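Long-range contacts in putative iron-regulated protein A (Parabacteroides distasonis ATCC 8503, PDB 4ECG), which is of unknown function but, as an imelysin-like member of the M75 peptidase family, binds calcium and may be a metal-dependent endopeptidase: residues T13-K17 against T325-M330; Y48-L52 against T188-Y192; K54-Y58 against A80-V84; F96-A102 against D203-Y208; M239-N244 against L368-L372. All coordinates share one frame; numbering follows the deposited sequence.

Contact 1 of 5, residues T13-K17 against T325-M330; sequences TYDFK and TLDSLM
L329 and F16 meet where the irregular start of the modelled chain lies against the first turns of helix 324-343, a loop-on-helix contact with a Met-aromatic pair at one end. L329 can be followed outward atom by atom. Its CB faces the phenyl ring of F16, 3.8 Å from CE1. With chi1 at -81°, CG stands beside the backbone N and anti to the carbonyl carbon, which sends the fork toward the loop. There the two methyls find backbone rather than side chain: CD1 presses on D15 C at 3.5 Å, while CD2 comes 3.7 Å from Y14 O. No hydrogen bond links the two segments, so they meet by van der Waals packing.

F16 runs past L329 in the opposite direction, and its CZ comes to 3.6 Å from L329 O. L326 CD1 meets the edge of the F16 ring in the ring plane, 3.7 Å from F16 CD1. On the far side of D15 from F16, Y14 crosses T325 at about a right angle, the methyl CG2 lying 3.7 Å from Y14 CD2. L19 and P20 prolong the apolar cover beyond the segment, while T370 of helix 355-377 touches F16. The D15 carboxylate is hydrogen-bonded to N18. At the F16 end, the selenium of M330, a selenomethionine, sits obliquely to the ring, SE 4.8 Å from the centroid and 54° off the normal.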
# COMPACT_ATOMS: atom_id res chain seq x y z
N THR A 13 1.24 -5.58 -32.92
CA THR A 13 2.26 -4.53 -33.19
C THR A 13 2.00 -3.23 -32.38
O THR A 13 2.95 -2.49 -32.17
CB THR A 13 2.47 -4.22 -34.72
OG1 THR A 13 1.33 -4.65 -35.48
CG2 THR A 13 3.74 -4.95 -35.27
N TYR A 14 0.78 -2.97 -31.89
CA TYR A 14 0.53 -1.77 -31.02
C TYR A 14 1.05 -1.88 -29.59
O TYR A 14 0.93 -2.91 -28.95
CB TYR A 14 -0.96 -1.41 -30.88
CG TYR A 14 -1.65 -1.10 -32.17
CD1 TYR A 14 -1.18 -0.08 -33.02
CD2 TYR A 14 -2.78 -1.83 -32.56
CE1 TYR A 14 -1.80 0.18 -34.21
CE2 TYR A 14 -3.42 -1.56 -33.75
CZ TYR A 14 -2.93 -0.57 -34.56
OH TYR A 14 -3.60 -0.34 -35.72
N ASP A 15 1.57 -0.77 -29.08
CA ASP A 15 1.93 -0.65 -27.66
C ASP A 15 1.53 0.75 -27.14
O ASP A 15 0.97 1.56 -27.88
CB ASP A 15 3.43 -0.98 -27.43
CG ASP A 15 4.38 0.06 -28.02
OD1 ASP A 15 4.02 1.23 -28.21
OD2 ASP A 15 5.54 -0.28 -28.28
N PHE A 16 1.80 1.04 -25.87
CA PHE A 16 1.38 2.31 -25.27
C PHE A 16 1.92 3.59 -25.92
O PHE A 16 1.23 4.60 -25.87
CB PHE A 16 1.79 2.34 -23.80
CG PHE A 16 0.99 1.40 -22.94
CD1 PHE A 16 -0.40 1.50 -22.88
CD2 PHE A 16 1.62 0.44 -22.17
CE1 PHE A 16 -1.15 0.67 -22.08
CE2 PHE A 16 0.88 -0.43 -21.38
CZ PHE A 16 -0.51 -0.31 -21.32
N LYS A 17 3.11 3.53 -26.52
CA LYS A 17 3.76 4.67 -27.20
C LYS A 17 3.49 4.69 -28.71
O LYS A 17 4.01 5.54 -29.40
CB LYS A 17 5.28 4.65 -26.91
CG LYS A 17 5.69 5.29 -25.56
CD LYS A 17 6.95 4.66 -24.90
CE LYS A 17 8.27 5.44 -25.10
NZ LYS A 17 9.14 5.42 -23.87
N THR A 325 -8.04 0.15 -28.12
CA THR A 325 -6.73 -0.49 -28.16
C THR A 325 -5.95 -0.15 -26.88
O THR A 325 -5.36 -1.02 -26.27
CB THR A 325 -5.94 -0.08 -29.43
OG1 THR A 325 -6.73 -0.37 -30.58
CG2 THR A 325 -4.63 -0.84 -29.55
N LEU A 326 -5.95 1.11 -26.47
CA LEU A 326 -5.29 1.52 -25.26
C LEU A 326 -5.91 0.79 -24.08
O LEU A 326 -5.18 0.28 -23.23
CB LEU A 326 -5.40 3.05 -25.06
CG LEU A 326 -5.07 3.61 -23.68
CD1 LEU A 326 -3.64 3.31 -23.29
CD2 LEU A 326 -5.32 5.11 -23.73
N ASP A 327 -7.23 0.72 -24.01
CA ASP A 327 -7.87 -0.00 -22.90
C ASP A 327 -7.48 -1.49 -22.89
O ASP A 327 -7.17 -2.10 -21.85
CB ASP A 327 -9.40 0.09 -22.96
CG ASP A 327 -10.06 -0.86 -21.99
OD1 ASP A 327 -9.85 -0.66 -20.78
OD2 ASP A 327 -10.74 -1.81 -22.41
N SER A 328 -7.52 -2.07 -24.07
CA SER A 328 -7.20 -3.46 -24.22
C SER A 328 -5.75 -3.67 -23.81
O SER A 328 -5.45 -4.64 -23.13
CB SER A 328 -7.46 -3.86 -25.65
OG SER A 328 -7.17 -5.21 -25.81
N LEU A 329 -4.86 -2.74 -24.15
CA LEU A 329 -3.45 -2.88 -23.74
C LEU A 329 -3.26 -2.77 -22.19
O LEU A 329 -2.33 -3.39 -21.63
CB LEU A 329 -2.57 -1.86 -24.47
CG LEU A 329 -2.13 -2.17 -25.89
CD1 LEU A 329 -1.44 -0.90 -26.39
CD2 LEU A 329 -1.20 -3.41 -26.02
N MSE A 330 -4.12 -1.99 -21.53
CA MSE A 330 -4.17 -1.81 -20.10
C MSE A 330 -4.72 -3.00 -19.37
O MSE A 330 -4.21 -3.37 -18.30
CB MSE A 330 -5.04 -0.61 -19.70
CG MSE A 330 -4.36 0.77 -19.87
SE MSE A 330 -3.00 1.15 -18.57
CE MSE A 330 -3.77 0.39 -16.97

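Contact 2 of 5, residues Y48-L52 against T188-Y192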
# COMPACT_ATOMS: atom_id res chain seq x y z
N TYR A 48 -11.08 0.92 2.95
CA TYR A 48 -10.69 1.48 4.22
C TYR A 48 -11.59 0.93 5.32
O TYR A 48 -11.15 0.69 6.41
CB TYR A 48 -10.79 3.00 4.15
CG TYR A 48 -9.69 3.71 3.36
CD1 TYR A 48 -8.39 3.26 3.38
CD2 TYR A 48 -9.94 4.87 2.68
CE1 TYR A 48 -7.37 3.92 2.68
CE2 TYR A 48 -8.92 5.54 1.97
CZ TYR A 48 -7.63 5.08 2.00
OH TYR A 48 -6.60 5.71 1.32
N LYS A 49 -12.86 0.73 5.04
CA LYS A 49 -13.78 0.13 6.01
C LYS A 49 -13.34 -1.30 6.35
O LYS A 49 -13.42 -1.73 7.48
CB LYS A 49 -15.22 0.17 5.46
CG LYS A 49 -16.29 -0.70 6.13
CD LYS A 49 -16.84 -0.11 7.43
CE LYS A 49 -18.12 -0.84 7.92
NZ LYS A 49 -19.32 -0.66 7.02
N ASP A 50 -12.91 -2.04 5.35
CA ASP A 50 -12.47 -3.42 5.53
C ASP A 50 -11.19 -3.34 6.35
O ASP A 50 -10.98 -4.16 7.24
CB ASP A 50 -12.20 -4.07 4.16
CG ASP A 50 -11.67 -5.53 4.23
OD1 ASP A 50 -12.18 -6.36 5.04
OD2 ASP A 50 -10.76 -5.87 3.40
N MSE A 51 -10.33 -2.38 6.04
CA MSE A 51 -9.14 -2.15 6.86
C MSE A 51 -9.51 -1.87 8.36
O MSE A 51 -8.91 -2.47 9.25
CB MSE A 51 -8.29 -1.02 6.31
CG MSE A 51 -6.83 -1.03 6.85
SE MSE A 51 -5.85 0.47 6.19
CE MSE A 51 -4.36 0.23 7.46
N LEU A 52 -10.49 -1.01 8.63
CA LEU A 52 -10.80 -0.69 10.03
C LEU A 52 -11.29 -1.96 10.72
O LEU A 52 -10.83 -2.27 11.82
CB LEU A 52 -11.79 0.47 10.19
CG LEU A 52 -12.22 0.86 11.62
CD1 LEU A 52 -11.02 1.20 12.51
CD2 LEU A 52 -13.24 1.99 11.62
N THR A 188 -5.67 4.03 11.54
CA THR A 188 -6.70 3.43 10.67
C THR A 188 -8.08 4.05 10.88
O THR A 188 -8.76 4.34 9.92
CB THR A 188 -6.74 1.88 10.82
OG1 THR A 188 -5.41 1.35 10.66
CG2 THR A 188 -7.65 1.26 9.74
N GLN A 189 -8.48 4.24 12.12
CA GLN A 189 -9.67 5.01 12.42
C GLN A 189 -9.57 6.39 11.78
O GLN A 189 -10.54 6.82 11.17
CB GLN A 189 -9.92 5.16 13.93
CG GLN A 189 -10.43 3.86 14.56
CD GLN A 189 -10.26 3.79 16.08
OE1 GLN A 189 -9.63 4.67 16.68
NE2 GLN A 189 -10.83 2.73 16.70
N ASP A 190 -8.43 7.07 11.91
CA ASP A 190 -8.33 8.42 11.38
C ASP A 190 -8.47 8.39 9.85
O ASP A 190 -9.13 9.23 9.28
CB ASP A 190 -7.07 9.16 11.88
CG ASP A 190 -7.15 9.54 13.38
OD1 ASP A 190 -8.26 9.54 13.92
OD2 ASP A 190 -6.12 9.81 14.03
N LEU A 191 -7.92 7.38 9.22
CA LEU A 191 -7.93 7.24 7.77
C LEU A 191 -9.36 7.09 7.26
O LEU A 191 -9.77 7.77 6.32
CB LEU A 191 -7.10 6.00 7.37
CG LEU A 191 -6.78 5.71 5.91
CD1 LEU A 191 -6.31 6.99 5.19
CD2 LEU A 191 -5.73 4.59 5.82
N TYR A 192 -10.11 6.16 7.86
CA TYR A 192 -11.45 5.86 7.39
C TYR A 192 -12.36 7.04 7.74
O TYR A 192 -13.05 7.54 6.84
CB TYR A 192 -12.00 4.54 7.95
CG TYR A 192 -13.46 4.31 7.71
CD1 TYR A 192 -13.94 4.02 6.44
CD2 TYR A 192 -14.38 4.39 8.75
CE1 TYR A 192 -15.29 3.81 6.20
CE2 TYR A 192 -15.75 4.15 8.52
CZ TYR A 192 -16.20 3.86 7.24
OH TYR A 192 -17.53 3.65 6.99
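Y192 fills a hollow on helix 29-68 walled by Y48, K49 and L52. Y48 CB stands at the edge of its ring, near the ring plane. K49 runs alongside it, pointing the same way, so that the aliphatic part of the lysine covers one flank: K49 CB lies 3.7 Å from Y192 CE1. L52 crosses the tyrosine at about a right angle and wedges between two residues of the other helix, CD2 against Y192 and CD1 only 3.4 Å from Q189 CG.

One turn earlier than Y192 on its helix, T188 is the smaller bump. Its methyl, turned anti to the backbone N (OG1 is at -51°), enters the dip between M51 and L52, 3.7 Å from L52 CA. The extended selenomethionine M51 slants past it, and CE reaches 3.5 Å from T188 OG1.

On the inward side L191 covers the Y48 ring. Its CG sits over one face, offset toward the rim, in a CH-pi contact 4.0 Å from the centroid and 20° off the normal. Both branches stay on that same face, CD2 nearest Y48 CE1 and CD1 nearest CZ. Such interlocking suits helices that run antiparallel at 157°, their axes 9.2 Å apart. W195 and F94 meet the Y48 ring, and W88 touches both M51 and L191. The M51 side chain lies about 8 Å from that of the calcium ligand D109.

No hydrogen bond crosses the interface, and T188 OG1 bonds M184 O within its own helix; the join therefore depends on apolar contact and on the fit of the surfaces.

Contact 3 of 5, residues K54-Y58 against A80-V84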
# COMPACT_ATOMS: atom_id res chain seq x y z
N LYS A 54 -10.63 -5.08 9.97
CA LYS A 54 -9.55 -6.04 10.14
C LYS A 54 -8.52 -5.53 11.16
O LYS A 54 -7.89 -6.35 11.86
CB LYS A 54 -8.84 -6.38 8.82
CG LYS A 54 -9.70 -6.82 7.64
CD LYS A 54 -9.88 -8.31 7.57
CE LYS A 54 -10.83 -8.76 6.45
NZ LYS A 54 -10.15 -8.69 5.14
N MSE A 55 -8.34 -4.21 11.25
CA MSE A 55 -7.43 -3.61 12.24
C MSE A 55 -7.95 -3.76 13.68
O MSE A 55 -7.20 -4.02 14.58
CB MSE A 55 -7.10 -2.15 11.92
CG MSE A 55 -5.98 -1.56 12.76
SE MSE A 55 -4.22 -2.42 12.39
CE MSE A 55 -3.77 -1.35 10.87
N THR A 56 -9.22 -3.57 13.87
CA THR A 56 -9.86 -3.88 15.14
C THR A 56 -9.70 -5.36 15.50
O THR A 56 -9.37 -5.66 16.62
CB THR A 56 -11.33 -3.41 15.14
OG1 THR A 56 -11.39 -2.01 14.75
CG2 THR A 56 -12.05 -3.66 16.57
N ALA A 57 -9.84 -6.30 14.56
CA ALA A 57 -9.58 -7.73 14.89
C ALA A 57 -8.11 -7.93 15.24
O ALA A 57 -7.75 -8.66 16.21
CB ALA A 57 -9.97 -8.65 13.76
N TYR A 58 -7.24 -7.27 14.50
CA TYR A 58 -5.82 -7.39 14.77
C TYR A 58 -5.45 -6.91 16.20
O TYR A 58 -4.72 -7.60 16.89
CB TYR A 58 -4.99 -6.71 13.73
CG TYR A 58 -3.57 -6.52 14.18
CD1 TYR A 58 -2.62 -7.51 14.06
CD2 TYR A 58 -3.17 -5.30 14.71
CE1 TYR A 58 -1.29 -7.30 14.51
CE2 TYR A 58 -1.86 -5.07 15.11
CZ TYR A 58 -0.94 -6.06 15.04
OH TYR A 58 0.26 -5.76 15.54
N ALA A 80 -3.84 -12.29 11.81
CA ALA A 80 -4.58 -11.03 11.80
C ALA A 80 -3.69 -9.86 11.23
O ALA A 80 -4.17 -9.00 10.52
CB ALA A 80 -5.15 -10.72 13.20
N TRP A 81 -2.40 -9.89 11.49
CA TRP A 81 -1.46 -8.88 10.97
C TRP A 81 -1.45 -8.93 9.47
O TRP A 81 -1.60 -7.89 8.78
CB TRP A 81 -0.05 -9.12 11.54
CG TRP A 81 0.99 -8.15 11.09
CD1 TRP A 81 1.36 -6.96 11.70
CD2 TRP A 81 1.78 -8.19 9.85
NE1 TRP A 81 2.31 -6.31 10.96
CE2 TRP A 81 2.60 -7.00 9.85
CE3 TRP A 81 1.89 -9.07 8.80
CZ2 TRP A 81 3.49 -6.73 8.83
CZ3 TRP A 81 2.80 -8.79 7.77
CH2 TRP A 81 3.56 -7.64 7.78
N ARG A 82 -1.28 -10.14 8.92
CA ARG A 82 -1.35 -10.36 7.45
C ARG A 82 -2.68 -9.94 6.81
O ARG A 82 -2.71 -9.39 5.71
CB ARG A 82 -1.10 -11.81 7.07
CG ARG A 82 0.29 -12.34 7.41
CD ARG A 82 0.45 -13.74 6.84
NE ARG A 82 1.59 -14.49 7.40
CZ ARG A 82 2.88 -14.37 7.03
NH1 ARG A 82 3.25 -13.47 6.13
NH2 ARG A 82 3.81 -15.15 7.56
N ALA A 83 -3.77 -10.25 7.48
CA ALA A 83 -5.11 -9.99 6.96
C ALA A 83 -5.43 -8.47 6.93
O ALA A 83 -6.02 -8.01 5.99
CB ALA A 83 -6.16 -10.77 7.75
N VAL A 84 -5.02 -7.70 7.94
CA VAL A 84 -5.21 -6.24 7.89
C VAL A 84 -4.30 -5.62 6.84
O VAL A 84 -4.62 -4.58 6.26
CB VAL A 84 -5.10 -5.52 9.29
CG1 VAL A 84 -3.69 -5.43 9.83
CG2 VAL A 84 -5.66 -4.14 9.17
O HOH W 1 -6.82 -8.77 10.88
O HOH W 2 -7.68 -9.65 4.45
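K54 lies across from V84 and Y58 from A80, and each CA-CA pair is 4.9 Å apart. The two short segments run antiparallel at 164°, with axes 8.6 Å from each other, a close approach consistent with the small A80, whose CB rests 3.7 Å from Y58 CA.

Water is built into the seam. One molecule donates to two helix carbonyls, 2.8 Å from K54 O and 2.7 Å from A80 O, and so links the two backbones through a single water. A second accepts from K54 NZ and donates to A83 O. The same ammonium makes a salt bridge with D50, so the bent lysine chain is held by two partners.

V84 packs against M55: chi1 of 72° sets CG1 between the backbone N and the carbonyl carbon and leaves CG2 to press on M55 N at 3.4 Å. Deeper in, Y58 and W81 lie side by side, pointing the same way, in an offset edge-to-face pair with the indole edge toward the phenol face. The centroids of the Y58 ring and the W81 five-membered ring are 5.7 Å apart, the planes at 64°. Outside partners fix both polar ends: S181 OG bonds Y58 OH, and F148 O takes W81 NE1.

This is an antiparallel helical hairpin, helix 29-68 turning into helix 71-89, whose tryptophan lies about 6 Å, side chain to side chain, from the calcium ligand D109.

Contact 4 of 5, residues F96-A102 against D203-Y208; sequences FGVADLA and DVPSSY
Y208 lays the face of its ring over the bare CA of G97, the N-cap residue of the short helix 98-101, in a CH-pi contact that joins this helix to the loop after helix 171-196. G97 CA lies 3.5 Å from the ring centroid and 19° off the normal, nearest to CZ at 3.3 Å. With phi at 83° and psi at -134°, G97 has the backbone of a glycine, and the absence of a side chain is what lets the ring settle so near. W195 meets the same ring edge-to-face. The Y208 side chain is about 8 Å from that of S221, a ligand of a bound calcium.

L101 and V204 bury nearly equal areas. CD1 of L101 lies 3.9 Å from D203 O and looks obliquely at the tyrosine ring. The two methyls of V204 part between neighbours: CG1 goes to V98 CG2 and CG2 to A102 CB, each pair 4.2 Å apart. V98 also slides past Y208 in the opposite direction, CG2 lying 4.0 Å from Y208 CB.

S207 is the N-cap of the next helix, OG bonding E210 N, directly before Y208. At the far end of the phenol, F96 crosses at about a right angle, CD1 4.0 Å from Y208 OH.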
# COMPACT_ATOMS: atom_id res chain seq x y z
N PHE A 96 -3.36 9.52 -1.97
CA PHE A 96 -3.79 10.92 -1.92
C PHE A 96 -4.88 11.09 -0.89
O PHE A 96 -5.49 10.12 -0.50
CB PHE A 96 -4.24 11.47 -3.26
CG PHE A 96 -5.22 10.63 -3.98
CD1 PHE A 96 -6.56 10.74 -3.72
CD2 PHE A 96 -4.80 9.72 -4.96
CE1 PHE A 96 -7.50 9.99 -4.44
CE2 PHE A 96 -5.72 8.94 -5.66
CZ PHE A 96 -7.07 9.09 -5.41
N GLY A 97 -5.12 12.32 -0.48
CA GLY A 97 -6.18 12.57 0.49
C GLY A 97 -5.67 12.31 1.89
O GLY A 97 -4.62 12.77 2.25
N VAL A 98 -6.43 11.60 2.70
CA VAL A 98 -6.15 11.62 4.13
C VAL A 98 -4.79 10.94 4.43
O VAL A 98 -4.02 11.42 5.25
CB VAL A 98 -7.33 11.00 4.94
CG1 VAL A 98 -7.08 11.07 6.45
CG2 VAL A 98 -8.63 11.70 4.64
N ALA A 99 -4.50 9.83 3.75
CA ALA A 99 -3.25 9.11 3.98
C ALA A 99 -2.03 10.07 3.84
O ALA A 99 -1.13 10.09 4.69
CB ALA A 99 -3.14 7.90 3.06
N ASP A 100 -2.04 10.87 2.78
CA ASP A 100 -1.03 11.89 2.53
C ASP A 100 -1.13 13.04 3.52
O ASP A 100 -0.17 13.38 4.17
CB ASP A 100 -1.19 12.43 1.10
CG ASP A 100 -0.13 13.45 0.73
OD1 ASP A 100 1.04 13.05 0.63
OD2 ASP A 100 -0.46 14.63 0.50
N LEU A 101 -2.31 13.62 3.66
CA LEU A 101 -2.46 14.88 4.36
C LEU A 101 -2.19 14.81 5.88
O LEU A 101 -1.66 15.78 6.48
CB LEU A 101 -3.86 15.48 4.05
CG LEU A 101 -4.01 16.10 2.62
CD1 LEU A 101 -5.45 16.56 2.44
CD2 LEU A 101 -3.00 17.25 2.31
N ALA A 102 -2.57 13.69 6.49
CA ALA A 102 -2.45 13.54 7.96
C ALA A 102 -1.28 12.65 8.25
O ALA A 102 -1.13 12.16 9.32
CB ALA A 102 -3.73 12.98 8.57
N ASP A 203 -5.53 20.03 8.96
CA ASP A 203 -5.16 19.27 7.74
C ASP A 203 -6.34 18.48 7.05
O ASP A 203 -6.33 18.25 5.85
CB ASP A 203 -4.10 18.21 8.09
CG ASP A 203 -2.81 18.77 8.64
OD1 ASP A 203 -2.44 19.95 8.40
OD2 ASP A 203 -2.12 17.96 9.28
N VAL A 204 -7.29 18.02 7.84
CA VAL A 204 -8.42 17.23 7.34
C VAL A 204 -9.69 17.71 8.03
O VAL A 204 -10.19 17.07 8.95
CB VAL A 204 -8.24 15.72 7.63
CG1 VAL A 204 -9.45 14.96 7.11
CG2 VAL A 204 -6.92 15.22 7.05
N PRO A 205 -10.21 18.87 7.58
CA PRO A 205 -11.36 19.43 8.26
C PRO A 205 -12.65 18.71 7.98
O PRO A 205 -13.42 18.51 8.88
CB PRO A 205 -11.42 20.87 7.73
CG PRO A 205 -10.63 20.87 6.45
CD PRO A 205 -9.59 19.81 6.63
N SER A 206 -12.89 18.36 6.73
CA SER A 206 -14.19 17.84 6.28
C SER A 206 -14.01 16.50 5.51
O SER A 206 -12.92 16.03 5.28
CB SER A 206 -14.91 18.89 5.44
OG SER A 206 -14.17 19.20 4.26
N SER A 207 -15.11 15.89 5.12
CA SER A 207 -15.04 14.60 4.47
C SER A 207 -14.26 14.65 3.15
O SER A 207 -14.52 15.48 2.32
CB SER A 207 -16.47 14.10 4.21
OG SER A 207 -16.45 12.96 3.37
N TYR A 208 -13.30 13.75 2.98
CA TYR A 208 -12.51 13.76 1.75
C TYR A 208 -13.34 13.14 0.68
O TYR A 208 -13.22 13.56 -0.45
CB TYR A 208 -11.15 13.03 1.89
CG TYR A 208 -10.19 13.38 0.76
CD1 TYR A 208 -9.44 14.53 0.79
CD2 TYR A 208 -10.08 12.55 -0.37
CE1 TYR A 208 -8.59 14.85 -0.26
CE2 TYR A 208 -9.23 12.86 -1.44
CZ TYR A 208 -8.48 14.02 -1.38
OH TYR A 208 -7.63 14.35 -2.46

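Contact 5 of 5, residues M239-N244 against L368-L372; sequences MAGISN and LTTGL
L368 opens the contact by resting its CG against S243 CB, 4.1 Å away, while M330 and I334 of helix 324-343 touch the same leucine from another helix. The partner segment, on helix 239-259, runs antiparallel to it at 166°, with axes 8.7 Å apart.

T369 comes next and carries the polar link. Its chi1 of -62° puts OG1 beside the backbone N and CG2 anti to it, and the hydroxyl meets S243 OG in a hydrogen bond of 2.6 Å, for which either oxygen could be the donor. T369 OG1 also bonds C365 O one turn back, so the bridging oxygen is gripped by its own helix as well as by the neighbour. On the other side, S243 OG sits between its backbone N and carbonyl carbon (chi1 62°), a rotamer that keeps it close to its own helix and near A240 O. N244 N approaches T369 OG1 too, but at a poor angle, and N244 CB adds a contact with that oxygen at 3.7 Å.

L372, a turn farther on, makes the apolar part of the contact. CB faces A240 CB at 4.2 Å. CD1 points at the partner helix, 3.7 Å from S243 OG and also close to M239 O, and CD2 meets CE of the selenomethionine M239, 4.1 Å off, the two side chains crossing at about a right angle.

The result is a largely buried antiparallel helix pair, with L372 and A240 packed beside a serine-threonine hydroxyl bridge, one turn before the calcium ligand S248, whose OG bonds N244 O.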
# COMPACT_ATOMS: atom_id res chain seq x y z
N MSE A 239 -2.45 6.07 -9.02
CA MSE A 239 -2.21 4.78 -9.68
C MSE A 239 -0.79 4.67 -10.27
O MSE A 239 -0.10 3.69 -9.99
CB MSE A 239 -3.29 4.49 -10.73
CG MSE A 239 -4.67 4.25 -10.07
SE MSE A 239 -6.14 4.74 -11.25
CE MSE A 239 -6.22 3.04 -12.14
N ALA A 240 -0.32 5.69 -10.99
CA ALA A 240 1.02 5.63 -11.59
C ALA A 240 2.11 5.71 -10.53
O ALA A 240 3.20 5.21 -10.72
CB ALA A 240 1.20 6.69 -12.66
N GLY A 241 1.81 6.29 -9.39
CA GLY A 241 2.80 6.35 -8.31
C GLY A 241 3.16 4.97 -7.84
O GLY A 241 4.36 4.63 -7.69
N ILE A 242 2.11 4.17 -7.60
CA ILE A 242 2.32 2.83 -7.02
C ILE A 242 2.91 1.82 -8.04
O ILE A 242 3.84 1.07 -7.67
CB ILE A 242 1.09 2.27 -6.30
CG1 ILE A 242 1.49 1.04 -5.46
CG2 ILE A 242 -0.02 1.91 -7.27
CD1 ILE A 242 2.53 1.29 -4.37
N SER A 243 2.45 1.85 -9.31
CA SER A 243 3.13 1.05 -10.34
C SER A 243 4.62 1.35 -10.40
O SER A 243 5.46 0.44 -10.47
CB SER A 243 2.50 1.23 -11.72
OG SER A 243 2.59 2.55 -12.20
N ASN A 244 4.95 2.63 -10.39
CA ASN A 244 6.33 3.02 -10.49
C ASN A 244 7.14 2.66 -9.25
O ASN A 244 8.31 2.32 -9.35
CB ASN A 244 6.39 4.50 -10.76
CG ASN A 244 7.78 4.99 -10.90
OD1 ASN A 244 8.47 4.62 -11.82
ND2 ASN A 244 8.22 5.81 -9.95
N LEU A 368 3.33 -0.54 -17.08
CA LEU A 368 2.00 -0.20 -16.53
C LEU A 368 2.05 1.29 -16.22
O LEU A 368 1.11 2.00 -16.47
CB LEU A 368 1.71 -1.00 -15.26
CG LEU A 368 0.38 -0.86 -14.53
CD1 LEU A 368 -0.82 -0.90 -15.49
CD2 LEU A 368 0.31 -1.97 -13.50
N THR A 369 3.20 1.76 -15.74
CA THR A 369 3.39 3.18 -15.49
C THR A 369 3.26 4.04 -16.74
O THR A 369 2.62 5.06 -16.72
CB THR A 369 4.74 3.45 -14.84
OG1 THR A 369 4.78 2.77 -13.58
CG2 THR A 369 4.96 5.01 -14.69
N THR A 370 3.87 3.65 -17.84
CA THR A 370 3.72 4.35 -19.08
C THR A 370 2.27 4.37 -19.52
O THR A 370 1.76 5.40 -19.95
CB THR A 370 4.54 3.65 -20.17
OG1 THR A 370 5.90 3.65 -19.76
CG2 THR A 370 4.41 4.37 -21.52
N GLY A 371 1.60 3.22 -19.43
CA GLY A 371 0.19 3.09 -19.85
C GLY A 371 -0.74 4.00 -19.07
O GLY A 371 -1.58 4.70 -19.64
N LEU A 372 -0.60 3.98 -17.74
CA LEU A 372 -1.37 4.87 -16.89
C LEU A 372 -1.09 6.35 -17.22
O LEU A 372 -1.99 7.14 -17.17
CB LEU A 372 -1.10 4.59 -15.42
CG LEU A 372 -1.54 3.21 -14.92
CD1 LEU A 372 -0.76 2.89 -13.65
CD2 LEU A 372 -3.06 3.19 -14.78

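Overall arrangement
Four of the contacts join helices or loops within the imelysin region, and contact 1 brings in the start of the modelled chain. Contacts 2 and 3 share helix 29-68, their centres 11 Å apart, with M55 touching T188. Contact 4 adjoins contact 2, centres 13 Å apart, through L191 on V98 and A99. On the opposite side of the chain's centre from contacts 2 and 3, contact 5 touches contact 1, with M330 packed against L368 and L372. The two groups, 2-3-4 and 1-5, come nearest at contacts 4 and 5, about 5 Å between closest atoms. Contact 1 encloses contacts 2, 3 and 4 along the chain, so the modelled start meets helices near the C-terminus.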